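PDB 5UY7: peptidoglycan glycosyltransferase from Burkholderia ambifaria, which belongs to the penicillin-binding proteins, its modelled part being a domain of the beta-lactamase-like fold, in which helices pack on both faces of an antiparallel sheet. Local coordinates for residues M226-R231 and A396-A401; Y456-K461 and P514-I519. All coordinates share one frame; numbering follows the deposited sequence.

How the interactions relate
Both contacts pack a helix against the antiparallel five-stranded sheet of one penicillin-binding domain, and their centres lie 13 Å apart. Both segments of interaction 1 precede those of interaction 2 in the sequence. Strand 222-229 and the residue after it meet helix 390-401 in the first; the edge strand 459-466 and the residues leading into it meet helix 509-526 in the second. The two helices cover opposite faces: on strand 222-229, Val228 touches Thr398 of one helix while the adjacent Val227 reaches Ile519 of the other, CG2 to CG2 3.8 Å. Tyr397 OH also lies 3.5 Å from Lys461 CB. The sheet is thus sandwiched between helices distant in sequence.

Interaction 1: residues M226-R231 and A396-A401; sequences MVVDVR and AYTAIA
Val230 overlaps Ala401 with both branches of its side chain: CG2 lies 3.8 Å from Ala401 CB, and CG1 lies 3.9 Å from the same methyl. The valine fork therefore straddles the alanine. CG1 stands anti to the backbone N (chi1 171°), and CG2 falls beside that N; together they present two methyls to one. A second pair forms one helical turn earlier, where Val228 CG1 meets Thr398 CG2 at 4.0 Å, the valine and threonine side chains lying roughly perpendicular to each other. The backbones are nearest at Val230 and Thr398, CA to CA 6.1 Å, and the segments bury 161 Å² between them.

Thr398 meets the strand by its methyl alone. With chi1 at 68°, CG2 stands opposite the carbonyl carbon and faces the strand, leaving OG1 to hydrogen-bond with Arg395 O and Met407 N. The neighbouring strand 492-499 adds to the contact, Val493 touching both Thr398 and Ala401. Just beyond the helical segment, His402 ND1 hydrogen-bonds to Val230 O, a polar tie beside the methyl contacts.

Between the two segments the chemistry is purely aliphatic: all four touching residues are buried, and methyl-to-methyl contact joins the helix to the end of strand 222-229 and the turn that follows it, the threonine's polar end being satisfied by other residues.

Interaction 2: residues Y456-K461 and P514-I519; sequences YRVGGK and PVFSAI
Phe516 swings its ring toward the 456-461 segment by setting CG anti to the backbone N (chi1 163°), with the ring set nearly at right angles to the plane of CA, CB and CG (chi2 87°). Val458 answers with a chi1 that seats CG2 between its backbone N and carbonyl carbon and aims that methyl at the ring. The resulting contact is Val458 CG2 to Phe516 CE2, 4.1 Å, with the methyl close to the ring plane; the valine thus abuts the aromatic edge and makes no CH-pi contact over the face. The valine and phenylalanine run alongside one another, pointing opposite ways.

Beyond the valine the ring runs beside bare backbone. Gly459 O lies 4.2 Å from Phe516 CZ, approaching obliquely, and Gly460 has no side chain to occupy the direction that leads toward the ring. The backbones stay well separated, the nearest CA atoms, those of Val458 and Ser517, being 8.8 Å apart; the gap between the backbones is bridged by the Phe516 ring and the Val458 methyl. The joint burial is modest, 91 Å², and apolar apart from the glycine carbonyl.

Further along the strand, Lys461 NZ hydrogen-bonds to Ser324 OG, consistent with a place in the active-site motifs of penicillin-binding proteins.

Val458 also touches Val442 of helix 428-442. Phe516 meets the ring of Phe481 on strand 477-485 with the planes at about 45° and reaches Val494 on strand 492-499, so helix 509-526 rests across several sheet strands, while its Val515 and Ala518 contact helix 201-217.

Interaction 1: residues M226-R231 and A396-A401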
ATOM      1  N   MET A 226       8.562   2.224   7.574  1.00 14.60           N
ATOM      2  CA  MET A 226       7.937   1.969   8.857  1.00 16.27           C
ATOM      3  C   MET A 226       7.372   0.560   8.867  1.00 17.50           C
ATOM      4  O   MET A 226       7.064  -0.021   7.821  1.00 17.12           O
ATOM      5  CB  MET A 226       6.860   3.011   9.225  1.00 22.17           C
ATOM      6  CG  MET A 226       5.618   3.060   8.384  1.00 25.59           C
ATOM      7  SD  MET A 226       4.526   4.408   8.937  1.00 21.43           S
ATOM      8  CE  MET A 226       3.678   3.692  10.331  1.00 25.11           C
ATOM      9  N   VAL A 227       7.292   0.008  10.068  1.00 14.74           N
ATOM     10  CA  VAL A 227       6.810  -1.348  10.298  1.00 14.04           C
ATOM     11  C   VAL A 227       5.728  -1.267  11.360  1.00 16.56           C
ATOM     12  O   VAL A 227       5.935  -0.649  12.412  1.00 17.17           O
ATOM     13  CB  VAL A 227       7.946  -2.286  10.746  1.00 14.96           C
ATOM     14  CG1 VAL A 227       7.417  -3.717  10.936  1.00 14.35           C
ATOM     15  CG2 VAL A 227       9.083  -2.286   9.732  1.00 16.00           C
ATOM     16  N   VAL A 228       4.565  -1.852  11.074  1.00 13.14           N
ATOM     17  CA  VAL A 228       3.417  -1.803  11.972  1.00 13.48           C
ATOM     18  C   VAL A 228       3.042  -3.226  12.368  1.00 16.10           C
ATOM     19  O   VAL A 228       2.931  -4.108  11.508  1.00 16.15           O
ATOM     20  CB  VAL A 228       2.212  -1.107  11.312  1.00 14.58           C
ATOM     21  CG1 VAL A 228       1.035  -1.074  12.287  1.00 17.65           C
ATOM     22  CG2 VAL A 228       2.583   0.315  10.871  1.00 16.32           C
ATOM     23  N   ASP A 229       2.814  -3.439  13.661  1.00 14.31           N
ATOM     24  CA  ASP A 229       2.262  -4.705  14.136  1.00 15.05           C
ATOM     25  C   ASP A 229       0.773  -4.784  13.796  1.00 17.24           C
ATOM     26  O   ASP A 229      -0.021  -3.959  14.255  1.00 19.76           O
ATOM     27  CB  ASP A 229       2.483  -4.828  15.645  1.00 16.18           C
ATOM     28  CG  ASP A 229       1.925  -6.121  16.216  1.00 24.91           C
ATOM     29  OD1 ASP A 229       2.376  -7.201  15.804  1.00 27.04           O
ATOM     30  OD2 ASP A 229       1.040  -6.063  17.091  1.00 31.35           O
ATOM     31  N   VAL A 230       0.397  -5.794  13.003  1.00 16.49           N
ATOM     32  CA  VAL A 230      -0.984  -5.914  12.524  1.00 19.20           C
ATOM     33  C   VAL A 230      -1.960  -6.107  13.681  1.00 21.26           C
ATOM     34  O   VAL A 230      -3.070  -5.559  13.672  1.00 23.88           O
ATOM     35  CB  VAL A 230      -1.079  -7.065  11.501  1.00 17.19           C
ATOM     36  CG1 VAL A 230      -2.525  -7.369  11.146  1.00 22.19           C
ATOM     37  CG2 VAL A 230      -0.296  -6.698  10.255  1.00 19.86           C
ATOM     38  N   ARG A 231      -1.573  -6.895  14.687  1.00 18.66           N
ATOM     39  CA  ARG A 231      -2.515  -7.273  15.737  1.00 22.72           C
ATOM     40  C   ARG A 231      -2.880  -6.094  16.634  1.00 23.69           C
ATOM     41  O   ARG A 231      -4.004  -6.037  17.153  1.00 27.90           O
ATOM     42  CB  ARG A 231      -1.935  -8.411  16.583  1.00 28.02           C
ATOM     43  CG  ARG A 231      -2.844  -8.857  17.729  1.00 45.37           C
ATOM     44  CD  ARG A 231      -2.281 -10.054  18.487  1.00 58.92           C
ATOM     45  NE  ARG A 231      -1.055  -9.723  19.211  1.00 64.04           N
ATOM     46  CZ  ARG A 231      -1.025  -9.191  20.430  1.00 62.87           C
ATOM     47  NH1 ARG A 231      -2.156  -8.920  21.069  1.00 61.30           N
ATOM     48  NH2 ARG A 231       0.138  -8.927  21.010  1.00 58.15           N
ATOM     49  N   ALA A 396      -3.534   2.449   6.223  1.00 15.33           N
ATOM     50  CA  ALA A 396      -4.581   1.927   5.346  1.00 16.42           C
ATOM     51  C   ALA A 396      -4.378   0.444   5.047  1.00 17.65           C
ATOM     52  O   ALA A 396      -5.346  -0.327   5.029  1.00 15.97           O
ATOM     53  CB  ALA A 396      -4.633   2.739   4.050  1.00 16.00           C
ATOM     54  N   TYR A 397      -3.126   0.013   4.832  1.00 14.29           N
ATOM     55  CA  TYR A 397      -2.905  -1.396   4.502  1.00 13.56           C
ATOM     56  C   TYR A 397      -3.178  -2.318   5.687  1.00 15.23           C
ATOM     57  O   TYR A 397      -3.391  -3.519   5.479  1.00 13.72           O
ATOM     58  CB  TYR A 397      -1.486  -1.606   3.943  1.00 14.08           C
ATOM     59  CG  TYR A 397      -1.468  -1.549   2.422  1.00 11.94           C
ATOM     60  CD1 TYR A 397      -1.674  -0.344   1.751  1.00 12.92           C
ATOM     61  CD2 TYR A 397      -1.292  -2.700   1.659  1.00 18.08           C
ATOM     62  CE1 TYR A 397      -1.703  -0.286   0.359  1.00 15.45           C
ATOM     63  CE2 TYR A 397      -1.306  -2.649   0.268  1.00 18.24           C
ATOM     64  CZ  TYR A 397      -1.506  -1.437  -0.373  1.00 17.86           C
ATOM     65  OH  TYR A 397      -1.533  -1.403  -1.757  1.00 18.43           O
ATOM     66  N   THR A 398      -3.206  -1.795   6.922  1.00 16.25           N
ATOM     67  CA  THR A 398      -3.593  -2.664   8.030  1.00 16.28           C
ATOM     68  C   THR A 398      -5.035  -3.111   7.885  1.00 16.59           C
ATOM     69  O   THR A 398      -5.388  -4.167   8.402  1.00 17.64           O
ATOM     70  CB  THR A 398      -3.390  -2.007   9.413  1.00 16.58           C
ATOM     71  OG1 THR A 398      -4.304  -0.908   9.596  1.00 18.96           O
ATOM     72  CG2 THR A 398      -1.925  -1.554   9.598  1.00 18.55           C
ATOM     73  N   ALA A 399      -5.873  -2.350   7.169  1.00 15.86           N
ATOM     74  CA  ALA A 399      -7.250  -2.785   6.964  1.00 17.87           C
ATOM     75  C   ALA A 399      -7.291  -4.061   6.143  1.00 20.12           C
ATOM     76  O   ALA A 399      -8.113  -4.943   6.399  1.00 18.09           O
ATOM     77  CB  ALA A 399      -8.066  -1.684   6.285  1.00 17.44           C
ATOM     78  N   ILE A 400      -6.399  -4.186   5.160  1.00 15.33           N
ATOM     79  CA  ILE A 400      -6.362  -5.401   4.361  1.00 13.99           C
ATOM     80  C   ILE A 400      -5.711  -6.524   5.149  1.00 13.79           C
ATOM     81  O   ILE A 400      -6.113  -7.685   5.046  1.00 15.88           O
ATOM     82  CB  ILE A 400      -5.623  -5.121   3.036  1.00 13.39           C
ATOM     83  CG1 ILE A 400      -6.457  -4.164   2.177  1.00 17.03           C
ATOM     84  CG2 ILE A 400      -5.306  -6.432   2.283  1.00 16.32           C
ATOM     85  CD1 ILE A 400      -5.696  -3.644   0.957  1.00 16.81           C
ATOM     86  N   ALA A 401      -4.712  -6.187   5.973  1.00 14.19           N
ATOM     87  CA  ALA A 401      -3.999  -7.205   6.738  1.00 14.41           C
ATOM     88  C   ALA A 401      -4.847  -7.786   7.860  1.00 18.51           C
ATOM     89  O   ALA A 401      -4.805  -8.996   8.102  1.00 21.14           O
ATOM     90  CB  ALA A 401      -2.715  -6.611   7.328  1.00 15.57           C
TER

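Interaction 2: residues Y456-K461 and P514-I519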
ATOM      1  N   TYR A 456       9.090 -16.889   2.626  1.00 17.17           N
ATOM      2  CA  TYR A 456       7.858 -16.384   3.225  1.00 17.81           C
ATOM      3  C   TYR A 456       6.872 -15.965   2.154  1.00 19.02           C
ATOM      4  O   TYR A 456       7.236 -15.256   1.213  1.00 21.29           O
ATOM      5  CB  TYR A 456       8.140 -15.184   4.137  1.00 16.52           C
ATOM      6  CG  TYR A 456       8.960 -15.548   5.340  1.00 17.72           C
ATOM      7  CD1 TYR A 456       8.350 -16.029   6.492  1.00 21.00           C
ATOM      8  CD2 TYR A 456      10.345 -15.444   5.321  1.00 18.95           C
ATOM      9  CE1 TYR A 456       9.089 -16.374   7.591  1.00 17.68           C
ATOM     10  CE2 TYR A 456      11.106 -15.797   6.426  1.00 22.13           C
ATOM     11  CZ  TYR A 456      10.467 -16.258   7.561  1.00 23.61           C
ATOM     12  OH  TYR A 456      11.206 -16.603   8.667  1.00 26.84           O
ATOM     13  N   ARG A 457       5.616 -16.361   2.329  1.00 15.49           N
ATOM     14  CA  ARG A 457       4.550 -15.779   1.531  1.00 13.87           C
ATOM     15  C   ARG A 457       4.319 -14.337   1.950  1.00 13.99           C
ATOM     16  O   ARG A 457       4.066 -14.069   3.128  1.00 16.53           O
ATOM     17  CB  ARG A 457       3.269 -16.585   1.704  1.00 14.37           C
ATOM     18  CG  ARG A 457       3.397 -17.995   1.146  1.00 17.55           C
ATOM     19  CD  ARG A 457       2.213 -18.842   1.553  1.00 19.06           C
ATOM     20  NE  ARG A 457       0.945 -18.214   1.182  1.00 16.39           N
ATOM     21  CZ  ARG A 457      -0.238 -18.693   1.551  1.00 14.48           C
ATOM     22  NH1 ARG A 457      -0.309 -19.795   2.282  1.00 19.21           N
ATOM     23  NH2 ARG A 457      -1.354 -18.052   1.194  1.00 17.85           N
ATOM     24  N   VAL A 458       4.402 -13.413   0.990  1.00 13.13           N
ATOM     25  CA  VAL A 458       4.182 -11.991   1.238  1.00 13.12           C
ATOM     26  C   VAL A 458       3.337 -11.426   0.104  1.00 14.20           C
ATOM     27  O   VAL A 458       3.118 -12.072  -0.921  1.00 16.12           O
ATOM     28  CB  VAL A 458       5.499 -11.195   1.368  1.00 17.25           C
ATOM     29  CG1 VAL A 458       6.414 -11.816   2.428  1.00 16.90           C
ATOM     30  CG2 VAL A 458       6.193 -11.083   0.003  1.00 16.42           C
ATOM     31  N   GLY A 459       2.863 -10.197   0.293  1.00 14.69           N
ATOM     32  CA  GLY A 459       2.175  -9.513  -0.787  1.00 13.35           C
ATOM     33  C   GLY A 459       2.175  -8.028  -0.522  1.00 14.26           C
ATOM     34  O   GLY A 459       2.333  -7.583   0.619  1.00 15.87           O
ATOM     35  N   GLY A 460       1.992  -7.262  -1.591  1.00 13.85           N
ATOM     36  CA  GLY A 460       1.983  -5.817  -1.471  1.00 14.80           C
ATOM     37  C   GLY A 460       1.908  -5.176  -2.842  1.00 15.33           C
ATOM     38  O   GLY A 460       1.698  -5.853  -3.852  1.00 18.32           O
ATOM     39  N   LYS A 461       2.096  -3.856  -2.857  1.00 13.54           N
ATOM     40  CA  LYS A 461       2.020  -3.091  -4.096  1.00 15.20           C
ATOM     41  C   LYS A 461       3.084  -2.012  -4.148  1.00 19.72           C
ATOM     42  O   LYS A 461       3.349  -1.332  -3.150  1.00 17.97           O
ATOM     43  CB  LYS A 461       0.657  -2.400  -4.258  1.00 23.08           C
ATOM     44  CG  LYS A 461      -0.400  -3.222  -4.923  1.00 25.85           C
ATOM     45  CD  LYS A 461      -0.015  -3.648  -6.325  1.00 17.03           C
ATOM     46  CE  LYS A 461      -0.128  -2.529  -7.329  1.00 28.88           C
ATOM     47  NZ  LYS A 461       0.439  -2.968  -8.619  1.00 36.37           N
ATOM     48  N   PRO A 514      12.952  -4.263  -3.261  1.00 19.08           N
ATOM     49  CA  PRO A 514      14.000  -4.934  -2.478  1.00 19.50           C
ATOM     50  C   PRO A 514      14.140  -4.397  -1.069  1.00 20.52           C
ATOM     51  O   PRO A 514      14.570  -5.142  -0.182  1.00 20.35           O
ATOM     52  CB  PRO A 514      15.266  -4.684  -3.305  1.00 22.77           C
ATOM     53  CG  PRO A 514      14.746  -4.544  -4.705  1.00 22.10           C
ATOM     54  CD  PRO A 514      13.475  -3.781  -4.555  1.00 21.47           C
ATOM     55  N   VAL A 515      13.807  -3.123  -0.837  1.00 20.07           N
ATOM     56  CA  VAL A 515      13.839  -2.589   0.521  1.00 19.14           C
ATOM     57  C   VAL A 515      12.722  -3.201   1.353  1.00 16.77           C
ATOM     58  O   VAL A 515      12.925  -3.607   2.503  1.00 17.20           O
ATOM     59  CB  VAL A 515      13.740  -1.054   0.507  1.00 20.98           C
ATOM     60  CG1 VAL A 515      13.990  -0.517   1.922  1.00 21.84           C
ATOM     61  CG2 VAL A 515      14.711  -0.463  -0.488  1.00 22.34           C
ATOM     62  N   PHE A 516      11.505  -3.237   0.798  1.00 16.19           N
ATOM     63  CA  PHE A 516      10.420  -3.951   1.460  1.00 15.36           C
ATOM     64  C   PHE A 516      10.833  -5.386   1.772  1.00 17.01           C
ATOM     65  O   PHE A 516      10.645  -5.879   2.896  1.00 14.80           O
ATOM     66  CB  PHE A 516       9.157  -3.948   0.586  1.00 15.69           C
ATOM     67  CG  PHE A 516       8.142  -4.985   1.007  1.00 15.13           C
ATOM     68  CD1 PHE A 516       7.201  -4.692   1.989  1.00 15.21           C
ATOM     69  CD2 PHE A 516       8.154  -6.266   0.451  1.00 15.15           C
ATOM     70  CE1 PHE A 516       6.283  -5.637   2.399  1.00 15.39           C
ATOM     71  CE2 PHE A 516       7.233  -7.230   0.869  1.00 16.74           C
ATOM     72  CZ  PHE A 516       6.297  -6.909   1.835  1.00 17.60           C
ATOM     73  N   SER A 517      11.393  -6.072   0.776  1.00 15.90           N
ATOM     74  CA  SER A 517      11.727  -7.481   0.941  1.00 16.81           C
ATOM     75  C   SER A 517      12.736  -7.679   2.062  1.00 16.98           C
ATOM     76  O   SER A 517      12.584  -8.570   2.904  1.00 17.02           O
ATOM     77  CB  SER A 517      12.281  -8.046  -0.363  1.00 17.92           C
ATOM     78  OG  SER A 517      12.805  -9.347  -0.150  1.00 18.65           O
ATOM     79  N   ALA A 518      13.785  -6.857   2.074  1.00 15.70           N
ATOM     80  CA  ALA A 518      14.820  -6.987   3.091  1.00 17.03           C
ATOM     81  C   ALA A 518      14.255  -6.726   4.481  1.00 17.99           C
ATOM     82  O   ALA A 518      14.503  -7.488   5.420  1.00 16.64           O
ATOM     83  CB  ALA A 518      15.974  -6.031   2.781  1.00 18.57           C
ATOM     84  N   ILE A 519      13.474  -5.658   4.634  1.00 14.87           N
ATOM     85  CA  ILE A 519      12.950  -5.340   5.956  1.00 14.49           C
ATOM     86  C   ILE A 519      11.952  -6.396   6.405  1.00 14.96           C
ATOM     87  O   ILE A 519      11.977  -6.836   7.558  1.00 15.20           O
ATOM     88  CB  ILE A 519      12.337  -3.931   5.973  1.00 15.82           C
ATOM     89  CG1 ILE A 519      13.442  -2.898   5.773  1.00 15.72           C
ATOM     90  CG2 ILE A 519      11.558  -3.721   7.273  1.00 15.56           C
ATOM     91  CD1 ILE A 519      12.935  -1.452   5.622  1.00 17.31           C
TER